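Local coordinates for protein mevalonate diphosphate decarboxylase (Legionella pneumophila, PDB 3LTO) that probably catalyses the ATP-dependent decarboxylation of mevalonate 5-diphosphate, giving isopentenyl diphosphate for isoprenoid synthesis, at residues A[194-199]-A[282-287]; A[91-96]-A[123-128]. One frame throughout, in Å; residues are numbered along the deposited sequence.

Interaction 1 (A[194-199]-A[282-287]); sequences VAHKLV and MDAGPN
H196 has its CG anti to the carbonyl carbon, and a chi2 of 169° turns ND1 away from CA, which leaves the CD2 and NE2 side of the imidazole on the side of A284. A284 itself is the centre of an inverse gamma turn (phi -76°, psi 71°), whose tight reversal presents its methyl to helix 192-198. The turn belongs to the D-A-G-P-N loop, a sequence signature of mevalonate diphosphate decarboxylases, in the GHMP-type C-terminal domain; here the loop joins strands 279-281 and 288-292. The contact is small and apolar, burying 74 Å² in all. CB of A195 and CB of A284 meet tip to tip at 4.2 Å, bringing the two CA atoms, A195 CA and A284 CA, within 6.9 Å. H196 NE2 adds a looser approach to A284 CB, 4.3 Å away and oblique to the ring. The H196 side chain is about 4 Å from a bound sulfate, probably from the crystallisation liquor, which may mark an anion pocket. On the loop, K15 NZ forms a salt bridge with D283 OD1 and a hydrogen bond with M282 O, while the N287 amide bonds I183 N through OD1 and S105 O through ND2. Polar contacts thus hold both ends of the loop while its apex packs on the helix. The turn is closed by a weak bond from G285 N to D283 O, 2.6 Å long.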
loop_
_atom_site.group_PDB
_atom_site.type_symbol
_atom_site.label_atom_id
_atom_site.label_comp_id
_atom_site.label_asym_id
_atom_site.label_seq_id
_atom_site.Cartn_x
_atom_site.Cartn_y
_atom_site.Cartn_z
ATOM N N VAL A 194 -2.859 24.976 -1.304
ATOM C CA VAL A 194 -3.631 25.630 -0.256
ATOM C C VAL A 194 -5.111 25.265 -0.305
ATOM O O VAL A 194 -5.745 25.080 0.734
ATOM C CB VAL A 194 -3.484 27.170 -0.337
ATOM C CG1 VAL A 194 -4.476 27.845 0.610
ATOM C CG2 VAL A 194 -2.065 27.574 0.037
ATOM N N ALA A 195 -5.662 25.159 -1.513
ATOM C CA ALA A 195 -7.072 24.813 -1.679
ATOM C C ALA A 195 -7.349 23.469 -1.015
ATOM O O ALA A 195 -8.397 23.267 -0.402
ATOM C CB ALA A 195 -7.426 24.744 -3.169
ATOM N N HIS A 196 -6.399 22.551 -1.150
ATOM C CA HIS A 196 -6.527 21.218 -0.568
ATOM C C HIS A 196 -6.613 21.301 0.952
ATOM O O HIS A 196 -7.181 20.421 1.596
ATOM C CB HIS A 196 -5.334 20.357 -0.977
ATOM C CG HIS A 196 -5.330 19.971 -2.423
ATOM N ND1 HIS A 196 -4.239 19.392 -3.034
ATOM C CD2 HIS A 196 -6.291 20.055 -3.373
ATOM C CE1 HIS A 196 -4.527 19.136 -4.297
ATOM N NE2 HIS A 196 -5.767 19.528 -4.528
ATOM N N LYS A 197 -6.039 22.359 1.517
ATOM C CA LYS A 197 -6.067 22.568 2.958
ATOM C C LYS A 197 -7.392 23.206 3.374
ATOM O O LYS A 197 -8.044 22.763 4.317
ATOM C CB LYS A 197 -4.930 23.500 3.390
ATOM C CG LYS A 197 -3.514 22.975 3.182
ATOM C CD LYS A 197 -3.193 21.809 4.117
ATOM C CE LYS A 197 -1.685 21.716 4.397
ATOM N NZ LYS A 197 -0.851 21.626 3.158
ATOM N N LEU A 198 -7.789 24.250 2.655
ATOM C CA LEU A 198 -9.014 24.972 2.975
ATOM C C LEU A 198 -10.291 24.140 2.973
ATOM O O LEU A 198 -11.189 24.381 3.781
ATOM C CB LEU A 198 -9.175 26.162 2.025
ATOM C CG LEU A 198 -8.066 27.213 2.110
ATOM C CD1 LEU A 198 -8.281 28.286 1.053
ATOM C CD2 LEU A 198 -8.054 27.830 3.498
ATOM N N VAL A 199 -10.368 23.156 2.085
ATOM C CA VAL A 199 -11.565 22.326 1.987
ATOM C C VAL A 199 -11.907 21.496 3.218
ATOM O O VAL A 199 -12.977 20.892 3.273
ATOM C CB VAL A 199 -11.496 21.386 0.758
ATOM C CG1 VAL A 199 -11.630 22.196 -0.515
ATOM C CG2 VAL A 199 -10.188 20.620 0.757
HETATM N N MSE A 282 -11.872 19.083 -14.087
HETATM C CA MSE A 282 -11.224 20.284 -13.610
HETATM C C MSE A 282 -10.440 19.943 -12.350
HETATM O O MSE A 282 -10.858 19.096 -11.564
HETATM C CB MSE A 282 -12.243 21.346 -13.226
HETATM C CG MSE A 282 -13.142 21.847 -14.328
HETATM SE SE MSE A 282 -14.151 23.372 -13.673
HETATM C CE MSE A 282 -12.826 24.759 -13.977
ATOM N N ASP A 283 -9.304 20.607 -12.161
ATOM C CA ASP A 283 -8.502 20.415 -10.957
ATOM C C ASP A 283 -8.734 21.646 -10.089
ATOM O O ASP A 283 -9.662 22.410 -10.341
ATOM C CB ASP A 283 -7.022 20.290 -11.309
ATOM C CG ASP A 283 -6.710 18.993 -12.016
ATOM O OD1 ASP A 283 -7.247 17.943 -11.584
ATOM O OD2 ASP A 283 -5.925 19.021 -12.992
ATOM N N ALA A 284 -7.910 21.838 -9.068
ATOM C CA ALA A 284 -8.058 23.012 -8.216
ATOM C C ALA A 284 -7.492 24.173 -9.019
ATOM O O ALA A 284 -6.415 24.691 -8.710
ATOM C CB ALA A 284 -7.278 22.831 -6.899
ATOM N N GLY A 285 -8.219 24.560 -10.066
ATOM C CA GLY A 285 -7.777 25.643 -10.921
ATOM C C GLY A 285 -8.900 26.074 -11.842
ATOM O O GLY A 285 -9.936 25.420 -11.868
ATOM N N PRO A 286 -8.721 27.155 -12.624
ATOM C CA PRO A 286 -9.725 27.688 -13.555
ATOM C C PRO A 286 -9.908 26.982 -14.903
ATOM O O PRO A 286 -10.992 27.038 -15.486
ATOM C CB PRO A 286 -9.263 29.124 -13.750
ATOM C CG PRO A 286 -7.767 28.953 -13.780
ATOM C CD PRO A 286 -7.536 28.033 -12.584
ATOM N N ASN A 287 -8.860 26.334 -15.405
ATOM C CA ASN A 287 -8.938 25.663 -16.702
ATOM C C ASN A 287 -9.925 24.498 -16.746
ATOM O O ASN A 287 -10.195 23.858 -15.735
ATOM C CB ASN A 287 -7.553 25.153 -17.133
ATOM C CG ASN A 287 -6.546 26.277 -17.358
ATOM O OD1 ASN A 287 -6.915 27.425 -17.624
ATOM N ND2 ASN A 287 -5.263 25.940 -17.274
#

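Interaction 2 (A[91-96]-A[123-128]); sequences GGFLIQ and IALSEL
F93 reaches from strand 93-99 and butts the far end of its ring against methyls of L125 and L128 on helix 110-129. With CG anti to the carbonyl carbon (chi1 -74°) and the ring turned across the CA-CB bond (chi2 -85°), the phenyl projects to the helix and spans about half of the 10.1 Å between F93 CA and A124 CA. L128 comes from the opposite direction: its CD1 sits at the ring edge, near the ring plane, 3.6 Å from F93 CZ. The same L128 CD1 is 4.0 Å from F93 CE1, which places the methyl against that side of the ring tip. L125 arrives with CD2 4.0 Å from F93 CE2 and almost as near F93 CZ, against the meta-para bond and oblique to the ring. L125 and L128 stand three residues apart on one helical face, which lets their CD2 and CD1 branches receive the ring end together, and the A124 methyl also faces the strand at a slightly longer range. The contact buries 113 Å² and rests on hydrocarbon alone. W3 of strand 2-12 touches F93, A124 and L128, while L80 and K84 of helix 71-87 pack on F93, and the ring of Y89 meets that of F93 with their planes about 35° apart. At the strand's backbone, F93 N bonds D53 OD1. This is helix-on-sheet packing in the hydrophobic core of the N-terminal GHMP domain, the ribosomal protein S5 domain 2-like fold.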
loop_
_atom_site.group_PDB
_atom_site.type_symbol
_atom_site.label_atom_id
_atom_site.label_comp_id
_atom_site.label_asym_id
_atom_site.label_seq_id
_atom_site.Cartn_x
_atom_site.Cartn_y
_atom_site.Cartn_z
ATOM N N GLY A 91 26.253 16.566 -0.975
ATOM C CA GLY A 91 26.732 17.475 -2.005
ATOM C C GLY A 91 25.557 18.219 -2.603
ATOM O O GLY A 91 24.440 17.695 -2.629
ATOM N N GLY A 92 25.794 19.436 -3.084
ATOM C CA GLY A 92 24.716 20.223 -3.658
ATOM C C GLY A 92 24.601 20.096 -5.163
ATOM O O GLY A 92 25.537 19.662 -5.832
ATOM N N PHE A 93 23.449 20.485 -5.696
ATOM C CA PHE A 93 23.192 20.418 -7.130
ATOM C C PHE A 93 22.508 21.691 -7.605
ATOM O O PHE A 93 21.758 22.321 -6.850
ATOM C CB PHE A 93 22.255 19.248 -7.453
ATOM C CG PHE A 93 22.901 17.897 -7.371
ATOM C CD1 PHE A 93 23.600 17.378 -8.460
ATOM C CD2 PHE A 93 22.811 17.139 -6.204
ATOM C CE1 PHE A 93 24.203 16.117 -8.390
ATOM C CE2 PHE A 93 23.410 15.879 -6.121
ATOM C CZ PHE A 93 24.109 15.366 -7.219
ATOM N N LEU A 94 22.783 22.073 -8.846
ATOM C CA LEU A 94 22.123 23.212 -9.452
ATOM C C LEU A 94 20.948 22.516 -10.129
ATOM O O LEU A 94 21.143 21.586 -10.905
ATOM C CB LEU A 94 23.011 23.883 -10.505
ATOM C CG LEU A 94 22.324 24.929 -11.400
ATOM C CD1 LEU A 94 21.758 26.051 -10.556
ATOM C CD2 LEU A 94 23.323 25.489 -12.409
ATOM N N ILE A 95 19.730 22.927 -9.801
ATOM C CA ILE A 95 18.541 22.312 -10.378
ATOM C C ILE A 95 17.920 23.228 -11.421
ATOM O O ILE A 95 17.545 24.353 -11.120
ATOM C CB ILE A 95 17.473 22.041 -9.295
ATOM C CG1 ILE A 95 18.116 21.334 -8.104
ATOM C CG2 ILE A 95 16.337 21.192 -9.876
ATOM C CD1 ILE A 95 17.214 21.216 -6.902
ATOM N N GLN A 96 17.826 22.743 -12.651
ATOM C CA GLN A 96 17.218 23.522 -13.716
ATOM C C GLN A 96 16.022 22.745 -14.260
ATOM O O GLN A 96 16.169 21.740 -14.956
ATOM C CB GLN A 96 18.248 23.812 -14.815
ATOM C CG GLN A 96 19.281 24.860 -14.395
ATOM C CD GLN A 96 20.339 25.100 -15.450
ATOM O OE1 GLN A 96 20.943 26.174 -15.507
ATOM N NE2 GLN A 96 20.586 24.091 -16.284
ATOM N N ILE A 123 18.931 8.819 -11.223
ATOM C CA ILE A 123 19.995 8.492 -12.161
ATOM C C ILE A 123 21.303 9.065 -11.637
ATOM O O ILE A 123 22.266 8.334 -11.400
ATOM C CB ILE A 123 19.683 9.067 -13.557
ATOM C CG1 ILE A 123 18.458 8.350 -14.136
ATOM C CG2 ILE A 123 20.893 8.922 -14.475
ATOM C CD1 ILE A 123 17.984 8.904 -15.450
ATOM N N ALA A 124 21.320 10.376 -11.434
ATOM C CA ALA A 124 22.494 11.072 -10.929
ATOM C C ALA A 124 23.061 10.443 -9.656
ATOM O O ALA A 124 24.246 10.142 -9.582
ATOM C CB ALA A 124 22.149 12.526 -10.664
ATOM N N LEU A 125 22.209 10.246 -8.658
ATOM C CA LEU A 125 22.646 9.691 -7.384
ATOM C C LEU A 125 23.088 8.237 -7.468
ATOM O O LEU A 125 23.957 7.798 -6.709
ATOM C CB LEU A 125 21.540 9.877 -6.339
ATOM C CG LEU A 125 21.271 11.364 -6.068
ATOM C CD1 LEU A 125 20.106 11.547 -5.096
ATOM C CD2 LEU A 125 22.542 11.995 -5.508
ATOM N N SER A 126 22.496 7.500 -8.401
ATOM C CA SER A 126 22.841 6.105 -8.623
ATOM C C SER A 126 24.290 6.005 -9.129
ATOM O O SER A 126 25.093 5.241 -8.594
ATOM C CB SER A 126 21.884 5.499 -9.655
ATOM O OG SER A 126 22.157 4.128 -9.868
ATOM N N GLU A 127 24.624 6.791 -10.149
ATOM C CA GLU A 127 25.971 6.776 -10.718
ATOM C C GLU A 127 27.026 7.382 -9.787
ATOM O O GLU A 127 28.178 6.955 -9.795
ATOM C CB GLU A 127 25.998 7.521 -12.062
ATOM C CG GLU A 127 25.009 6.999 -13.093
ATOM C CD GLU A 127 25.049 7.786 -14.393
ATOM O OE1 GLU A 127 25.637 8.883 -14.393
ATOM O OE2 GLU A 127 24.490 7.315 -15.409
ATOM N N LEU A 128 26.638 8.374 -8.991
ATOM C CA LEU A 128 27.573 9.022 -8.078
ATOM C C LEU A 128 27.933 8.181 -6.861
ATOM O O LEU A 128 29.052 8.253 -6.359
ATOM C CB LEU A 128 27.010 10.361 -7.599
ATOM C CG LEU A 128 27.177 11.537 -8.565
ATOM C CD1 LEU A 128 26.318 12.712 -8.126
ATOM C CD2 LEU A 128 28.654 11.923 -8.626
#

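Interactions 1 and 2 lie in different domains, with centres 32 Å apart and nearest atoms about 21 Å apart, so neither touches the other. The centre of interaction 2 is about 25 Å from that of the chain, although the contact itself is buried; it holds strand 93-99 to helix 110-129. Interaction 1, centred about 12 Å from the chain centre, lies beside the bound sulfate, and its loop 282-287 borders the active site in relatives. A chain connection does exist: the segment linking the strand and helix of interaction 2 carries S105, in the glycine- and serine-rich GHMP signature loop associated with phosphate binding, and S105 O accepts a hydrogen bond from N287 of interaction 1.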